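Local atomic coordinates of Thiol:disulfide interchange protein DsbA (PDB entry 3HZ8), a protein that probably acts as a thiol-disulfide oxidoreductase of the DsbA type, introducing disulfide bonds into proteins of the periplasm. Residues A3-Y11 / T177-V185; F32-E43 / D89-V100. The protein carries 1 engineered substitution. All coordinates share one frame; numbering follows the deposited sequence. Where two conformers were deposited one is given.

Contact 1: residues A3-Y11 / T177-V185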
loop_
_atom_site.group_PDB
_atom_site.type_symbol
_atom_site.label_atom_id
_atom_site.label_comp_id
_atom_site.label_asym_id
_atom_site.label_seq_id
_atom_site.Cartn_x
_atom_site.Cartn_y
_atom_site.Cartn_z
ATOM N N ALA A 3 4.044 -12.171 -25.450
ATOM C CA ALA A 3 3.348 -10.884 -25.376
ATOM C C ALA A 3 2.244 -10.876 -24.312
ATOM O O ALA A 3 1.578 -11.894 -24.076
ATOM C CB ALA A 3 2.772 -10.503 -26.741
ATOM N N GLY A 4 2.057 -9.723 -23.674
ATOM C CA GLY A 4 1.067 -9.589 -22.616
ATOM C C GLY A 4 1.457 -10.353 -21.367
ATOM O O GLY A 4 2.630 -10.429 -21.011
ATOM N N LEU A 5 0.460 -10.923 -20.706
ATOM C CA LEU A 5 0.674 -11.625 -19.451
ATOM C C LEU A 5 1.343 -12.970 -19.655
ATOM O O LEU A 5 0.869 -13.793 -20.434
ATOM C CB LEU A 5 -0.666 -11.806 -18.745
ATOM C CG LEU A 5 -1.279 -10.508 -18.213
ATOM C CD1 LEU A 5 -2.685 -10.790 -17.742
ATOM C CD2 LEU A 5 -0.421 -9.880 -17.102
ATOM N N VAL A 6 2.467 -13.187 -18.978
ATOM C CA VAL A 6 3.140 -14.474 -19.039
ATOM C C VAL A 6 3.422 -14.935 -17.614
ATOM O O VAL A 6 4.237 -14.346 -16.906
ATOM C CB VAL A 6 4.450 -14.407 -19.881
ATOM C CG1 VAL A 6 5.213 -15.726 -19.811
ATOM C CG2 VAL A 6 4.144 -14.041 -21.336
ATOM N N GLU A 7 2.730 -15.991 -17.194
ATOM C CA GLU A 7 2.895 -16.496 -15.854
ATOM C C GLU A 7 4.325 -16.940 -15.603
ATOM O O GLU A 7 4.919 -17.675 -16.409
ATOM C CB GLU A 7 1.919 -17.634 -15.578
ATOM C CG GLU A 7 1.842 -17.977 -14.101
ATOM C CD GLU A 7 0.860 -19.079 -13.795
ATOM O OE1 GLU A 7 0.006 -19.397 -14.654
ATOM O OE2 GLU A 7 0.942 -19.619 -12.679
ATOM N N GLY A 8 4.877 -16.487 -14.481
ATOM C CA GLY A 8 6.257 -16.770 -14.111
ATOM C C GLY A 8 7.237 -15.735 -14.630
ATOM O O GLY A 8 8.415 -15.745 -14.238
ATOM N N GLN A 9 6.764 -14.844 -15.504
ATOM C CA GLN A 9 7.628 -13.823 -16.080
ATOM C C GLN A 9 7.252 -12.428 -15.595
ATOM O O GLN A 9 8.037 -11.791 -14.912
ATOM C CB GLN A 9 7.628 -13.902 -17.600
ATOM C CG GLN A 9 8.964 -13.583 -18.218
ATOM C CD GLN A 9 9.070 -14.106 -19.634
ATOM O OE1 GLN A 9 10.011 -14.842 -19.969
ATOM N NE2 GLN A 9 8.100 -13.750 -20.474
ATOM N N ASN A 10 6.056 -11.959 -15.936
ATOM C CA ASN A 10 5.621 -10.647 -15.453
ATOM C C ASN A 10 4.550 -10.708 -14.359
ATOM O O ASN A 10 4.177 -9.683 -13.812
ATOM C CB ASN A 10 5.240 -9.681 -16.596
ATOM C CG ASN A 10 4.192 -10.241 -17.524
ATOM O OD1 ASN A 10 3.560 -11.263 -17.242
ATOM N ND2 ASN A 10 4.015 -9.582 -18.664
ATOM N N TYR A 11 4.082 -11.913 -14.037
ATOM C CA TYR A 11 3.216 -12.095 -12.872
ATOM C C TYR A 11 3.303 -13.517 -12.378
ATOM O O TYR A 11 3.722 -14.429 -13.112
ATOM C CB TYR A 11 1.759 -11.721 -13.178
ATOM C CG TYR A 11 0.951 -12.805 -13.890
ATOM C CD1 TYR A 11 0.067 -13.635 -13.183
ATOM C CD2 TYR A 11 1.056 -12.995 -15.275
ATOM C CE1 TYR A 11 -0.685 -14.613 -13.840
ATOM C CE2 TYR A 11 0.312 -13.972 -15.928
ATOM C CZ TYR A 11 -0.554 -14.785 -15.204
ATOM O OH TYR A 11 -1.311 -15.758 -15.841
ATOM N N THR A 177 1.368 -4.017 -16.607
ATOM C CA THR A 177 1.007 -5.325 -16.037
ATOM C C THR A 177 -0.234 -5.211 -15.135
ATOM O O THR A 177 -1.153 -6.026 -15.236
ATOM C CB THR A 177 2.205 -5.960 -15.279
ATOM O OG1 THR A 177 3.322 -6.037 -16.168
ATOM C CG2 THR A 177 1.888 -7.382 -14.796
ATOM N N ILE A 178 -0.276 -4.197 -14.283
ATOM C CA ILE A 178 -1.452 -3.987 -13.427
ATOM C C ILE A 178 -2.722 -3.871 -14.271
ATOM O O ILE A 178 -3.729 -4.510 -13.968
ATOM C CB ILE A 178 -1.277 -2.754 -12.500
ATOM C CG1 ILE A 178 -0.204 -3.051 -11.436
ATOM C CG2 ILE A 178 -2.623 -2.349 -11.819
ATOM C CD1 ILE A 178 0.252 -1.855 -10.640
ATOM N N ASP A 179 -2.670 -3.064 -15.332
ATOM C CA ASP A 179 -3.840 -2.880 -16.197
ATOM C C ASP A 179 -4.310 -4.189 -16.826
ATOM O O ASP A 179 -5.516 -4.452 -16.890
ATOM C CB ASP A 179 -3.527 -1.858 -17.286
ATOM C CG ASP A 179 -3.345 -0.445 -16.737
ATOM O OD1 ASP A 179 -3.684 -0.208 -15.551
ATOM O OD2 ASP A 179 -2.876 0.422 -17.512
ATOM N N LEU A 180 -3.365 -4.987 -17.319
ATOM C CA LEU A 180 -3.688 -6.280 -17.925
ATOM C C LEU A 180 -4.272 -7.230 -16.894
ATOM O O LEU A 180 -5.253 -7.932 -17.179
ATOM C CB LEU A 180 -2.452 -6.912 -18.594
ATOM C CG LEU A 180 -1.835 -6.205 -19.807
ATOM C CD1 LEU A 180 -0.543 -6.899 -20.187
ATOM C CD2 LEU A 180 -2.828 -6.246 -20.949
ATOM N N LEU A 181 -3.673 -7.259 -15.700
ATOM C CA LEU A 181 -4.196 -8.101 -14.624
ATOM C C LEU A 181 -5.583 -7.667 -14.196
ATOM O O LEU A 181 -6.442 -8.505 -13.932
ATOM C CB LEU A 181 -3.255 -8.109 -13.424
ATOM C CG LEU A 181 -1.947 -8.870 -13.622
ATOM C CD1 LEU A 181 -1.000 -8.642 -12.439
ATOM C CD2 LEU A 181 -2.201 -10.353 -13.837
ATOM N N ALA A 182 -5.815 -6.360 -14.156
ATOM C CA ALA A 182 -7.133 -5.833 -13.787
ATOM C C ALA A 182 -8.236 -6.278 -14.747
ATOM O O ALA A 182 -9.351 -6.610 -14.316
ATOM C CB ALA A 182 -7.086 -4.331 -13.683
ATOM N N ASP A 183 -7.923 -6.280 -16.043
ATOM C CA ASP A 183 -8.845 -6.783 -17.065
ATOM C C ASP A 183 -9.073 -8.291 -16.898
ATOM O O ASP A 183 -10.211 -8.767 -16.986
ATOM C CB ASP A 183 -8.327 -6.444 -18.470
ATOM C CG ASP A 183 -9.164 -7.071 -19.575
ATOM O OD1 ASP A 183 -10.316 -6.642 -19.771
ATOM O OD2 ASP A 183 -8.663 -7.998 -20.240
ATOM N N LYS A 184 -7.999 -9.038 -16.628
ATOM C CA LYS A 184 -8.098 -10.486 -16.413
ATOM C C LYS A 184 -9.052 -10.788 -15.250
ATOM O O LYS A 184 -9.954 -11.627 -15.384
ATOM C CB LYS A 184 -6.707 -11.092 -16.164
ATOM C CG LYS A 184 -6.672 -12.608 -16.007
ATOM C CD LYS A 184 -5.234 -13.081 -15.811
ATOM C CE LYS A 184 -5.133 -14.586 -15.594
ATOM N NZ LYS A 184 -5.494 -15.369 -16.811
ATOM N N VAL A 185 -8.850 -10.091 -14.131
ATOM C CA VAL A 185 -9.719 -10.190 -12.948
ATOM C C VAL A 185 -11.166 -9.799 -13.246
ATOM O O VAL A 185 -12.090 -10.544 -12.917
ATOM C CB VAL A 185 -9.172 -9.306 -11.787
ATOM C CG1 VAL A 185 -10.205 -9.142 -10.665
ATOM C CG2 VAL A 185 -7.882 -9.893 -11.247
HETATM O O HOH W 1 5.389 -6.528 -14.548
#
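The ring of Tyr11 has Leu181 on one face. CD2 of Leu181 lies 4.3 Å from the ring centroid, 23° off the ring normal, and is shifted toward the rim, over CG and CD1 of the ring. This is a CH-pi contact. In the plane of the ring, at its edge, lie Leu5 C, Val6 N and Asn10 OD1, all from the ring's own segment.

Leu5 is the main apolar link to the helix. Its CG lies beside the backbone N (chi1 -69°), and both methyls reach the helix surface. Leu5 CD2 touches Leu181 CD2 at 3.7 Å. Leu5 CG packs on Leu180 CB at 3.8 Å. Leu5 and Leu180 lie alongside each other, running opposite ways. Leu5 CD1 lies 3.9 Å from Lys184 CD, in the aliphatic part of the lysine. Lys184 also brings CE near Tyr11 OH, crossing the tyrosine at about a right angle.

At the start of the helical segment, Thr177 turns CG2 to Asn10 O. Its OG1 binds a water at 2.7 Å, which makes a weak bond to Asn10 O. The side-chain amide of Asn10 bonds within its own loop. Val6 N donates to Asn10 OD1 at 2.8 Å with a nearly straight N-H (173°), and Asn10 ND2 donates to Gly4 O.

No direct hydrogen bond joins the two segments. The N-terminal loop is shaped by its own polar bonds and lies on helix 171-191 through methyl and ring contacts. Leu181 also touches Tyr164 and Val160 of the sheet. The contact thus joins the segment leading into edge strand 11-13 to the C-terminal helix by apolar packing, with one water bridge.

Contact 2: residues F32-E43 / D89-V100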
loop_
_atom_site.group_PDB
_atom_site.type_symbol
_atom_site.label_atom_id
_atom_site.label_comp_id
_atom_site.label_asym_id
_atom_site.label_seq_id
_atom_site.Cartn_x
_atom_site.Cartn_y
_atom_site.Cartn_z
ATOM N N PHE A 32 4.068 -2.281 1.521
ATOM C CA PHE A 32 5.197 -1.359 1.473
ATOM C C PHE A 32 5.718 -1.139 2.885
ATOM O O PHE A 32 5.131 -1.620 3.860
ATOM C CB PHE A 32 4.772 0.001 0.869
ATOM C CG PHE A 32 3.894 0.825 1.790
ATOM C CD1 PHE A 32 4.436 1.893 2.511
ATOM C CD2 PHE A 32 2.551 0.502 1.979
ATOM C CE1 PHE A 32 3.652 2.636 3.395
ATOM C CE2 PHE A 32 1.753 1.229 2.875
ATOM C CZ PHE A 32 2.300 2.301 3.581
ATOM N N GLY A 33 6.821 -0.408 2.992
ATOM C CA GLY A 33 7.260 0.127 4.284
ATOM C C GLY A 33 7.719 1.552 4.051
ATOM O O GLY A 33 8.262 1.860 2.984
ATOM N N TYR A 34 7.517 2.428 5.035
ATOM C CA TYR A 34 7.962 3.823 4.886
ATOM C C TYR A 34 9.507 3.978 4.916
ATOM O O TYR A 34 10.041 5.004 4.491
ATOM C CB TYR A 34 7.328 4.708 5.960
ATOM C CG TYR A 34 5.884 5.060 5.722
ATOM C CD1 TYR A 34 5.481 5.691 4.542
ATOM C CD2 TYR A 34 4.924 4.810 6.695
ATOM C CE1 TYR A 34 4.144 6.065 4.333
ATOM C CE2 TYR A 34 3.584 5.173 6.496
ATOM C CZ TYR A 34 3.195 5.792 5.307
ATOM O OH TYR A 34 1.867 6.161 5.124
ATOM N N PHE A 35 10.207 2.956 5.400
ATOM C CA PHE A 35 11.690 2.957 5.470
ATOM C C PHE A 35 12.329 2.535 4.159
ATOM O O PHE A 35 13.549 2.478 4.059
ATOM C CB PHE A 35 12.138 1.931 6.514
ATOM C CG PHE A 35 11.437 0.602 6.358
ATOM C CD1 PHE A 35 11.747 -0.236 5.284
ATOM C CD2 PHE A 35 10.428 0.208 7.242
ATOM C CE1 PHE A 35 11.088 -1.446 5.088
ATOM C CE2 PHE A 35 9.758 -0.991 7.049
ATOM C CZ PHE A 35 10.082 -1.823 5.972
ATOM N N CYS A 36 11.501 2.173 3.178
ATOM C CA CYS A 36 11.927 1.403 2.009
ATOM C C CYS A 36 12.232 2.300 0.788
ATOM O O CYS A 36 11.317 2.878 0.200
ATOM C CB CYS A 36 10.816 0.364 1.729
ATOM S SG CYS A 36 10.716 -0.421 0.108
ATOM N N PRO A 37 13.526 2.430 0.410
ATOM C CA PRO A 37 13.814 3.292 -0.736
ATOM C C PRO A 37 13.125 2.928 -2.046
ATOM O O PRO A 37 12.664 3.826 -2.753
ATOM C CB PRO A 37 15.341 3.208 -0.871
ATOM C CG PRO A 37 15.803 2.898 0.522
ATOM C CD PRO A 37 14.773 1.912 1.014
ATOM N N HIS A 38 13.023 1.646 -2.365
ATOM C CA HIS A 38 12.365 1.271 -3.613
ATOM C C HIS A 38 10.877 1.580 -3.552
ATOM O O HIS A 38 10.263 1.911 -4.573
ATOM C CB HIS A 38 12.653 -0.185 -3.972
ATOM C CG HIS A 38 14.009 -0.386 -4.577
ATOM N ND1 HIS A 38 14.685 0.625 -5.226
ATOM C CD2 HIS A 38 14.801 -1.481 -4.656
ATOM C CE1 HIS A 38 15.845 0.166 -5.661
ATOM N NE2 HIS A 38 15.937 -1.110 -5.335
ATOM N N CYS A 39 10.303 1.481 -2.353
ATOM C CA CYS A 39 8.902 1.835 -2.149
ATOM C C CYS A 39 8.684 3.339 -2.368
ATOM O O CYS A 39 7.661 3.741 -2.927
ATOM C CB CYS A 39 8.447 1.471 -0.735
ATOM S SG CYS A 39 8.670 -0.263 -0.293
ATOM N N ALA A 40 9.647 4.154 -1.928
ATOM C CA ALA A 40 9.572 5.609 -2.121
ATOM C C ALA A 40 9.649 5.967 -3.593
ATOM O O ALA A 40 9.033 6.950 -4.017
ATOM C CB ALA A 40 10.679 6.342 -1.343
ATOM N N HIS A 41 10.393 5.170 -4.365
ATOM C CA HIS A 41 10.500 5.396 -5.805
ATOM C C HIS A 41 9.277 4.921 -6.558
ATOM O O HIS A 41 8.869 5.546 -7.531
ATOM C CB HIS A 41 11.746 4.733 -6.378
ATOM C CG HIS A 41 12.991 5.529 -6.168
ATOM N ND1 HIS A 41 13.981 5.146 -5.286
ATOM C CD2 HIS A 41 13.402 6.698 -6.712
ATOM C CE1 HIS A 41 14.954 6.040 -5.307
ATOM N NE2 HIS A 41 14.627 6.992 -6.163
ATOM N N LEU A 42 8.715 3.784 -6.148
ATOM C CA LEU A 42 7.476 3.309 -6.767
ATOM C C LEU A 42 6.325 4.290 -6.521
ATOM O O LEU A 42 5.453 4.457 -7.380
ATOM C CB LEU A 42 7.101 1.910 -6.237
ATOM C CG LEU A 42 5.743 1.323 -6.653
ATOM C CD1 LEU A 42 5.559 1.247 -8.191
ATOM C CD2 LEU A 42 5.528 -0.052 -6.046
ATOM N N GLU A 43 6.329 4.919 -5.340
ATOM C CA GLU A 43 5.213 5.739 -4.881
ATOM C C GLU A 43 4.656 6.715 -5.927
ATOM O O GLU A 43 3.473 6.630 -6.252
ATOM C CB GLU A 43 5.580 6.467 -3.582
ATOM C CG GLU A 43 4.475 7.395 -3.060
ATOM C CD GLU A 43 3.207 6.667 -2.639
ATOM O OE1 GLU A 43 3.258 5.429 -2.403
ATOM O OE2 GLU A 43 2.164 7.346 -2.521
ATOM N N ASP A 89 -1.534 11.195 -1.124
ATOM C CA ASP A 89 -0.320 11.303 -1.926
ATOM C C ASP A 89 0.713 12.255 -1.345
ATOM O O ASP A 89 1.897 11.919 -1.297
ATOM C CB ASP A 89 -0.654 11.642 -3.378
ATOM C CG ASP A 89 -1.469 10.559 -4.042
ATOM O OD1 ASP A 89 -1.551 9.441 -3.478
ATOM O OD2 ASP A 89 -2.029 10.816 -5.125
ATOM N N VAL A 90 0.254 13.434 -0.905
ATOM C CA VAL A 90 1.086 14.416 -0.207
ATOM C C VAL A 90 1.641 13.831 1.102
ATOM O O VAL A 90 2.815 13.973 1.409
ATOM C CB VAL A 90 0.277 15.709 0.101
ATOM C CG1 VAL A 90 1.184 16.791 0.681
ATOM C CG2 VAL A 90 -0.442 16.217 -1.160
ATOM N N ALA A 91 0.761 13.179 1.866
ATOM C CA ALA A 91 1.154 12.572 3.155
ATOM C C ALA A 91 2.261 11.525 2.971
ATOM O O ALA A 91 3.311 11.591 3.609
ATOM C CB ALA A 91 -0.041 11.983 3.860
ATOM N N ASN A 92 2.035 10.580 2.060
ATOM C CA ASN A 92 3.028 9.560 1.775
ATOM C C ASN A 92 4.330 10.143 1.274
ATOM O O ASN A 92 5.409 9.724 1.695
ATOM C CB ASN A 92 2.476 8.566 0.772
ATOM C CG ASN A 92 1.487 7.618 1.390
ATOM O OD1 ASN A 92 1.357 7.534 2.617
ATOM N ND2 ASN A 92 0.805 6.863 0.545
ATOM N N SER A 93 4.203 11.124 0.379
ATOM C CA SER A 93 5.338 11.894 -0.102
ATOM C C SER A 93 6.148 12.462 1.063
ATOM O O SER A 93 7.357 12.258 1.117
ATOM C CB SER A 93 4.876 13.031 -1.014
ATOM O OG SER A 93 6.000 13.723 -1.522
ATOM N N HIS A 94 5.458 13.148 1.979
ATOM C CA HIS A 94 6.075 13.743 3.177
ATOM C C HIS A 94 6.741 12.681 4.066
ATOM O O HIS A 94 7.853 12.861 4.540
ATOM C CB HIS A 94 5.037 14.553 3.974
ATOM C CG HIS A 94 4.951 15.993 3.573
ATOM N ND1 HIS A 94 4.823 17.020 4.486
ATOM C CD2 HIS A 94 5.004 16.576 2.354
ATOM C CE1 HIS A 94 4.790 18.173 3.841
ATOM N NE2 HIS A 94 4.898 17.932 2.545
ATOM N N ILE A 95 6.068 11.557 4.263
ATOM C CA ILE A 95 6.584 10.519 5.163
ATOM C C ILE A 95 7.782 9.778 4.589
ATOM O O ILE A 95 8.761 9.529 5.288
ATOM C CB ILE A 95 5.472 9.538 5.573
ATOM C CG1 ILE A 95 4.393 10.279 6.366
ATOM C CG2 ILE A 95 6.028 8.393 6.427
ATOM C CD1 ILE A 95 3.054 9.605 6.381
ATOM N N PHE A 96 7.701 9.402 3.312
ATOM C CA PHE A 96 8.852 8.789 2.671
ATOM C C PHE A 96 10.068 9.709 2.717
ATOM O O PHE A 96 11.162 9.238 2.974
ATOM C CB PHE A 96 8.571 8.399 1.217
ATOM C CG PHE A 96 7.878 7.072 1.060
ATOM C CD1 PHE A 96 8.454 5.892 1.528
ATOM C CD2 PHE A 96 6.658 7.010 0.426
ATOM C CE1 PHE A 96 7.801 4.679 1.346
ATOM C CE2 PHE A 96 5.999 5.800 0.254
ATOM C CZ PHE A 96 6.574 4.641 0.719
ATOM N N ASP A 97 9.866 11.006 2.464
ATOM C CA ASP A 97 10.985 11.959 2.528
ATOM C C ASP A 97 11.588 11.986 3.938
ATOM O O ASP A 97 12.789 11.793 4.109
ATOM C CB ASP A 97 10.590 13.373 2.086
ATOM C CG ASP A 97 11.792 14.295 2.016
ATOM O OD1 ASP A 97 12.009 15.068 2.971
ATOM O OD2 ASP A 97 12.558 14.202 1.039
ATOM N N ALA A 98 10.736 12.178 4.940
ATOM C CA ALA A 98 11.177 12.193 6.340
ATOM C C ALA A 98 11.987 10.956 6.742
ATOM O O ALA A 98 13.029 11.075 7.380
ATOM C CB ALA A 98 9.988 12.354 7.251
ATOM N N MET A 99 11.508 9.767 6.364
ATOM C CA MET A 99 12.170 8.510 6.718
ATOM C C MET A 99 13.385 8.215 5.846
ATOM O O MET A 99 14.469 7.969 6.347
ATOM C CB MET A 99 11.185 7.340 6.613
ATOM C CG MET A 99 10.126 7.301 7.701
ATOM S SD MET A 99 10.709 6.565 9.246
ATOM C CE MET A 99 10.928 4.858 8.754
ATOM N N VAL A 100 13.175 8.227 4.534
ATOM C CA VAL A 100 14.210 7.823 3.588
ATOM C C VAL A 100 15.282 8.905 3.414
ATOM O O VAL A 100 16.474 8.618 3.528
ATOM C CB VAL A 100 13.579 7.369 2.244
ATOM C CG1 VAL A 100 14.624 7.236 1.136
ATOM C CG2 VAL A 100 12.837 6.042 2.449
HETATM O O HOH W 2 2.437 9.975 -3.266
HETATM O O HOH W 3 -0.153 7.689 -1.986
#
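Tyr34 carries CG beside its backbone N (chi1 -76°), which lays its ring along helix 88-101. Phe96 has a similar first torsion (chi1 -83°), and its ring enters between Tyr34 and helix 37-50. Glu43 bends at chi2 (65°), which brings its carboxylate to Asn92.

The edge of Tyr34 points at the face of Phe96 in a T-shaped pair, centroids 5.4 Å apart. Ala40 CA covers the opposite face of Phe96, 3.8 Å from the centroid. Gly33 O and Glu43 OE1 lie at the edge of that ring. Tyr34 is itself sandwiched: Phe32 CE1 lies over one face and Ile95 CG2 over the other, 3.4 Å from the centroid. Beyond the rings, Val100 CG2 and Met99 CB pack against Tyr34 O.

Tyr34 OH donates to Asn92 OD1 at 2.9 Å, tilted from the carbonyl plane. Asn92 ND2 gives a weak bond to Glu43 OE2 at 3.4 Å. One water donates to Glu43 OE2 and Asp89 O. A second donates to Asp89 OD1 and accepts from Asn92 ND2; its link to Glu43 OE2 is too short and doubtful.

Cys36 and Cys39 form the redox-active disulfide, SG to SG 2.1 Å, in the CxxC motif that opens helix 37-50 of the thioredoxin fold. Phe96 packs on Cys39 CB and Ala40, so helix 88-101 backs the start of the active-site helix. The two carboxylates, 4.4 Å apart at Glu43 OE2 and Asp89 OD1, probably repel each other; the water held by Glu43 OE2 and Asp89 O, the weak bond from Asn92 ND2 and a long, weak ion pair of Asp89 with Lys51 may ease this.

How the contacts relate
Contact 1 lies near the surface; its centre is about 19 Å from the centre of the chain. The centre of contact 2 is about 11 Å from it, and more of its residues are buried. Their centres are about 26 Å apart and they do not touch. They share no segment, but helix 171-191 of contact 1 also meets helix 37-50 of contact 2, through Trp171 and Met175 on Leu42. Contact 1 fastens a terminal loop by aliphatic groups and the face of one ring. Contact 2 joins the thioredoxin part to a neighbouring helix by interlocking aromatics, one good and one weak hydrogen bond, and water between Glu43 and Asp89. Only contact 2 holds the redox-active disulfide.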